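Local coordinates for 3-deoxy-D-manno-octulosonate 8-phosphate phosphatase KdsC (Haemophilus influenzae Rd, PDB 1K1E), which hydrolyses 3-deoxy-D-manno-octulosonate 8-phosphate to KDO and inorganic phosphate, a magnesium-dependent step in lipopolysaccharide biosynthesis, at residues A[39-52]-A[147-161]. Numbering follows the deposited sequence.
Sequences RDGLGIKMLMDADI and AFREMSDMILQAQGK
Phe148 and Arg149 enter the groove of helix 39-49 as neighbouring knobs, where two helices lying side by side on one face of the parallel sheet of this HAD-type fold pack at 30°. The Phe148 ring, with CG anti to the backbone N (chi1 -175°), sits among Asp40, Gly43, Ile44 and Leu47; Ile44 CG1 lies over one face, 3.4 Å from CE2, and Val11 and Thr13 of strand 10-14 adjoin it. Gly43, with no side chain to intervene, brings its CA to 3.4 Å from Ser152 OG. Arg149 bends at chi2 (52°), bringing NH1 within 3.1 Å of Arg39 O, which also accepts the helical bond from Gly43 N. Met46 SD covers one face of this guanidinium, NE forms a salt bridge with Asp153 OD2, which lies in the guanidinium plane, and NH1 also pairs with Asp108 of the second subunit. Asp40, which probably contributes to substrate binding, accepts from Arg149 N on the anti side of OD1 (2.9 Å), while water 1 links its OD2 to Phe148 N. Leu47 and Leu156 extend the apolar packing, and Ile52 stays buried against Ile155. Only the Ala50-Lys161 side loosens toward solvent, past both helices' Schellman ends: NZ donates to Ala50 O at a doubtfully short 2.5 Å, and water 2 bridges that oxygen to OE1 of Gln159, whose NE2 is held by Ile8 O.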
loop_
_atom_site.group_PDB
_atom_site.type_symbol
_atom_site.label_atom_id
_atom_site.label_comp_id
_atom_site.label_asym_id
_atom_site.label_seq_id
_atom_site.Cartn_x
_atom_site.Cartn_y
_atom_site.Cartn_z
ATOM N N ARG A 39 0.162 -15.100 -0.697
ATOM C CA ARG A 39 -0.737 -16.134 -1.199
ATOM C C ARG A 39 -0.431 -16.505 -2.682
ATOM O O ARG A 39 -0.742 -17.623 -3.131
ATOM C CB ARG A 39 -2.179 -15.748 -1.006
ATOM C CG ARG A 39 -2.497 -15.386 0.500
ATOM C CD ARG A 39 -4.013 -15.380 0.854
ATOM N NE ARG A 39 -4.655 -14.184 0.297
ATOM C CZ ARG A 39 -4.677 -13.001 0.924
ATOM N NH1 ARG A 39 -4.110 -12.797 2.117
ATOM N NH2 ARG A 39 -5.300 -12.005 0.350
ATOM N N ASP A 40 0.144 -15.573 -3.453
ATOM C CA ASP A 40 0.600 -15.947 -4.788
ATOM C C ASP A 40 1.725 -17.050 -4.672
ATOM O O ASP A 40 1.796 -18.010 -5.459
ATOM C CB ASP A 40 1.246 -14.760 -5.495
ATOM C CG ASP A 40 0.205 -13.717 -6.004
ATOM O OD1 ASP A 40 -0.953 -14.097 -6.196
ATOM O OD2 ASP A 40 0.551 -12.548 -6.267
ATOM N N GLY A 41 2.642 -16.815 -3.751
ATOM C CA GLY A 41 3.729 -17.746 -3.588
ATOM C C GLY A 41 3.173 -19.104 -3.229
ATOM O O GLY A 41 3.687 -20.100 -3.698
ATOM N N LEU A 42 2.150 -19.184 -2.400
ATOM C CA LEU A 42 1.606 -20.500 -2.121
ATOM C C LEU A 42 0.904 -21.095 -3.366
ATOM O O LEU A 42 0.959 -22.297 -3.602
ATOM C CB LEU A 42 0.615 -20.437 -0.959
ATOM C CG LEU A 42 -0.007 -21.766 -0.574
ATOM C CD1 LEU A 42 1.148 -22.705 -0.200
ATOM C CD2 LEU A 42 -0.971 -21.619 0.564
ATOM N N GLY A 43 0.257 -20.243 -4.160
ATOM C CA GLY A 43 -0.392 -20.724 -5.368
ATOM C C GLY A 43 0.661 -21.311 -6.318
ATOM O O GLY A 43 0.399 -22.318 -7.037
ATOM N N ILE A 44 1.815 -20.647 -6.397
ATOM C CA ILE A 44 2.895 -21.083 -7.267
ATOM C C ILE A 44 3.346 -22.461 -6.811
ATOM O O ILE A 44 3.502 -23.362 -7.642
ATOM C CB ILE A 44 4.032 -20.055 -7.197
ATOM C CG1 ILE A 44 3.686 -18.868 -8.112
ATOM C CG2 ILE A 44 5.338 -20.643 -7.650
ATOM C CD1 ILE A 44 4.522 -17.610 -7.776
ATOM N N LYS A 45 3.517 -22.654 -5.499
ATOM C CA LYS A 45 3.964 -23.975 -5.029
ATOM C C LYS A 45 2.887 -25.028 -5.310
ATOM O O LYS A 45 3.213 -26.189 -5.577
ATOM C CB LYS A 45 4.236 -24.000 -3.513
ATOM C CG LYS A 45 5.203 -22.923 -3.035
ATOM C CD LYS A 45 6.511 -22.982 -3.841
ATOM C CE LYS A 45 7.270 -24.321 -3.670
ATOM N NZ LYS A 45 8.420 -24.430 -4.646
ATOM N N MET A 46 1.611 -24.628 -5.157
ATOM C CA MET A 46 0.527 -25.578 -5.379
ATOM C C MET A 46 0.569 -26.021 -6.812
ATOM O O MET A 46 0.364 -27.181 -7.122
ATOM C CB MET A 46 -0.821 -24.933 -5.022
ATOM C CG MET A 46 -0.994 -24.834 -3.554
ATOM S SD MET A 46 -2.391 -23.834 -3.130
ATOM C CE MET A 46 -2.679 -24.410 -1.319
ATOM N N LEU A 47 0.832 -25.086 -7.716
ATOM C CA LEU A 47 0.885 -25.491 -9.091
ATOM C C LEU A 47 1.970 -26.504 -9.372
ATOM O O LEU A 47 1.706 -27.544 -9.962
ATOM C CB LEU A 47 1.097 -24.294 -10.046
ATOM C CG LEU A 47 -0.065 -23.269 -10.151
ATOM C CD1 LEU A 47 0.289 -22.136 -11.126
ATOM C CD2 LEU A 47 -1.352 -23.970 -10.683
ATOM N N MET A 48 3.167 -26.185 -8.923
ATOM C CA MET A 48 4.298 -27.063 -9.173
ATOM C C MET A 48 4.029 -28.443 -8.591
ATOM O O MET A 48 4.348 -29.477 -9.202
ATOM C CB MET A 48 5.509 -26.376 -8.571
ATOM C CG MET A 48 5.799 -25.014 -9.226
ATOM S SD MET A 48 7.290 -24.092 -8.651
ATOM C CE MET A 48 7.511 -24.799 -7.239
ATOM N N ASP A 49 3.438 -28.467 -7.406
ATOM C CA ASP A 49 3.092 -29.723 -6.723
ATOM C C ASP A 49 2.065 -30.555 -7.531
ATOM O O ASP A 49 2.092 -31.790 -7.481
ATOM C CB ASP A 49 2.573 -29.405 -5.320
ATOM C CG ASP A 49 2.075 -30.638 -4.549
ATOM O OD1 ASP A 49 0.832 -30.831 -4.390
ATOM O OD2 ASP A 49 2.937 -31.422 -4.091
ATOM N N ALA A 50 1.202 -29.868 -8.283
ATOM C CA ALA A 50 0.160 -30.491 -9.071
ATOM C C ALA A 50 0.630 -30.729 -10.518
ATOM O O ALA A 50 -0.210 -30.857 -11.429
ATOM C CB ALA A 50 -1.087 -29.615 -9.063
ATOM N N ASP A 51 1.953 -30.749 -10.698
ATOM C CA ASP A 51 2.631 -31.002 -11.970
ATOM C C ASP A 51 2.411 -29.907 -12.996
ATOM O O ASP A 51 2.365 -30.194 -14.171
ATOM C CB ASP A 51 2.163 -32.333 -12.570
ATOM C CG ASP A 51 3.116 -32.862 -13.631
ATOM O OD1 ASP A 51 2.625 -33.469 -14.620
ATOM O OD2 ASP A 51 4.355 -32.686 -13.482
ATOM N N ILE A 52 2.229 -28.674 -12.550
ATOM C CA ILE A 52 2.090 -27.586 -13.517
ATOM C C ILE A 52 3.284 -26.679 -13.295
ATOM O O ILE A 52 3.421 -26.052 -12.221
ATOM C CB ILE A 52 0.811 -26.846 -13.247
ATOM C CG1 ILE A 52 -0.386 -27.777 -13.505
ATOM C CG2 ILE A 52 0.831 -25.551 -14.087
ATOM C CD1 ILE A 52 -1.702 -27.129 -13.052
ATOM N N ALA A 147 -3.712 -11.881 -7.379
ATOM C CA ALA A 147 -4.338 -12.203 -8.652
ATOM C C ALA A 147 -3.755 -13.525 -9.209
ATOM O O ALA A 147 -4.422 -14.260 -9.896
ATOM C CB ALA A 147 -4.089 -11.093 -9.604
ATOM N N PHE A 148 -2.478 -13.760 -8.955
ATOM C CA PHE A 148 -1.885 -15.006 -9.397
ATOM C C PHE A 148 -2.591 -16.166 -8.730
ATOM O O PHE A 148 -2.981 -17.190 -9.365
ATOM C CB PHE A 148 -0.390 -15.031 -9.084
ATOM C CG PHE A 148 0.274 -16.251 -9.631
ATOM C CD1 PHE A 148 0.987 -16.177 -10.820
ATOM C CD2 PHE A 148 0.095 -17.499 -9.010
ATOM C CE1 PHE A 148 1.539 -17.365 -11.439
ATOM C CE2 PHE A 148 0.649 -18.671 -9.624
ATOM C CZ PHE A 148 1.374 -18.579 -10.850
ATOM N N ARG A 149 -2.772 -16.036 -7.428
ATOM C CA ARG A 149 -3.455 -17.077 -6.636
ATOM C C ARG A 149 -4.892 -17.296 -7.113
ATOM O O ARG A 149 -5.373 -18.413 -7.146
ATOM C CB ARG A 149 -3.472 -16.669 -5.170
ATOM C CG ARG A 149 -4.071 -17.722 -4.256
ATOM C CD ARG A 149 -3.479 -19.105 -4.395
ATOM N NE ARG A 149 -4.131 -20.024 -3.436
ATOM C CZ ARG A 149 -3.805 -20.098 -2.163
ATOM N NH1 ARG A 149 -2.835 -19.330 -1.667
ATOM N NH2 ARG A 149 -4.465 -20.922 -1.382
ATOM N N GLU A 150 -5.583 -16.216 -7.491
ATOM C CA GLU A 150 -6.957 -16.361 -8.040
ATOM C C GLU A 150 -6.946 -17.308 -9.268
ATOM O O GLU A 150 -7.757 -18.236 -9.386
ATOM C CB GLU A 150 -7.499 -14.992 -8.460
ATOM C CG GLU A 150 -8.912 -15.074 -8.995
ATOM C CD GLU A 150 -9.472 -13.680 -9.292
ATOM O OE1 GLU A 150 -10.499 -13.639 -9.885
ATOM O OE2 GLU A 150 -8.833 -12.650 -8.950
ATOM N N MET A 151 -5.983 -17.059 -10.156
ATOM C CA MET A 151 -5.767 -17.847 -11.329
ATOM C C MET A 151 -5.326 -19.270 -10.961
ATOM O O MET A 151 -5.895 -20.253 -11.452
ATOM C CB MET A 151 -4.695 -17.181 -12.230
ATOM C CG MET A 151 -4.389 -18.031 -13.518
ATOM S SD MET A 151 -2.864 -17.391 -14.260
ATOM C CE MET A 151 -1.560 -17.579 -12.878
ATOM N N SER A 152 -4.299 -19.432 -10.120
ATOM C CA SER A 152 -3.896 -20.836 -9.821
ATOM C C SER A 152 -5.016 -21.645 -9.215
ATOM O O SER A 152 -5.220 -22.818 -9.563
ATOM C CB SER A 152 -2.652 -20.918 -8.924
ATOM O OG SER A 152 -2.838 -20.250 -7.698
ATOM N N ASP A 153 -5.777 -21.031 -8.321
ATOM C CA ASP A 153 -6.898 -21.726 -7.707
ATOM C C ASP A 153 -7.860 -22.173 -8.818
ATOM O O ASP A 153 -8.370 -23.286 -8.774
ATOM C CB ASP A 153 -7.704 -20.803 -6.788
ATOM C CG ASP A 153 -7.071 -20.589 -5.430
ATOM O OD1 ASP A 153 -7.633 -19.731 -4.738
ATOM O OD2 ASP A 153 -6.092 -21.251 -5.024
ATOM N N MET A 154 -8.118 -21.282 -9.781
ATOM C CA MET A 154 -9.067 -21.599 -10.873
ATOM C C MET A 154 -8.569 -22.767 -11.697
ATOM O O MET A 154 -9.349 -23.694 -12.034
ATOM C CB MET A 154 -9.216 -20.408 -11.844
ATOM C CG MET A 154 -9.987 -19.237 -11.318
ATOM S SD MET A 154 -10.188 -18.006 -12.647
ATOM C CE MET A 154 -10.654 -19.053 -13.955
ATOM N N ILE A 155 -7.287 -22.704 -12.055
ATOM C CA ILE A 155 -6.722 -23.800 -12.845
ATOM C C ILE A 155 -6.795 -25.132 -12.072
ATOM O O ILE A 155 -7.235 -26.142 -12.605
ATOM C CB ILE A 155 -5.243 -23.489 -13.240
ATOM C CG1 ILE A 155 -5.218 -22.228 -14.118
ATOM C CG2 ILE A 155 -4.632 -24.726 -13.972
ATOM C CD1 ILE A 155 -3.819 -21.685 -14.461
ATOM N N LEU A 156 -6.315 -25.137 -10.835
ATOM C CA LEU A 156 -6.360 -26.358 -10.038
ATOM C C LEU A 156 -7.769 -26.882 -9.819
ATOM O O LEU A 156 -8.015 -28.111 -9.811
ATOM C CB LEU A 156 -5.680 -26.149 -8.685
ATOM C CG LEU A 156 -4.162 -25.945 -8.797
ATOM C CD1 LEU A 156 -3.581 -25.415 -7.513
ATOM C CD2 LEU A 156 -3.502 -27.275 -9.167
ATOM N N GLN A 157 -8.717 -25.975 -9.622
ATOM C CA GLN A 157 -10.059 -26.468 -9.445
ATOM C C GLN A 157 -10.540 -27.118 -10.726
ATOM O O GLN A 157 -11.202 -28.130 -10.678
ATOM C CB GLN A 157 -10.977 -25.333 -9.092
ATOM C CG GLN A 157 -12.408 -25.770 -8.998
ATOM C CD GLN A 157 -13.078 -24.895 -8.029
ATOM O OE1 GLN A 157 -12.812 -24.979 -6.807
ATOM N NE2 GLN A 157 -13.910 -23.988 -8.535
ATOM N N ALA A 158 -10.221 -26.522 -11.870
ATOM C CA ALA A 158 -10.633 -27.081 -13.160
ATOM C C ALA A 158 -10.075 -28.485 -13.347
ATOM O O ALA A 158 -10.751 -29.315 -13.946
ATOM C CB ALA A 158 -10.188 -26.184 -14.311
ATOM N N GLN A 159 -8.861 -28.748 -12.830
ATOM C CA GLN A 159 -8.216 -30.059 -12.903
ATOM C C GLN A 159 -8.639 -31.046 -11.778
ATOM O O GLN A 159 -8.074 -32.140 -11.648
ATOM C CB GLN A 159 -6.689 -29.844 -12.920
ATOM C CG GLN A 159 -6.321 -28.998 -14.196
ATOM C CD GLN A 159 -4.858 -28.941 -14.527
ATOM O OE1 GLN A 159 -4.090 -29.674 -13.985
ATOM N NE2 GLN A 159 -4.468 -28.033 -15.435
ATOM N N GLY A 160 -9.600 -30.640 -10.961
ATOM C CA GLY A 160 -10.109 -31.470 -9.856
ATOM C C GLY A 160 -9.143 -31.624 -8.689
ATOM O O GLY A 160 -9.182 -32.609 -7.912
ATOM N N LYS A 161 -8.231 -30.659 -8.580
ATOM C CA LYS A 161 -7.200 -30.645 -7.531
ATOM C C LYS A 161 -7.433 -29.536 -6.525
ATOM O O LYS A 161 -6.495 -29.137 -5.809
ATOM C CB LYS A 161 -5.823 -30.449 -8.156
ATOM C CG LYS A 161 -5.524 -31.464 -9.269
ATOM C CD LYS A 161 -4.152 -31.155 -9.918
ATOM C CE LYS A 161 -3.588 -32.379 -10.722
ATOM N NZ LYS A 161 -2.342 -32.188 -11.574
HETATM O O HOH W 1 -1.054 -11.222 -7.579
HETATM O O HOH W 2 -1.268 -30.963 -13.854
#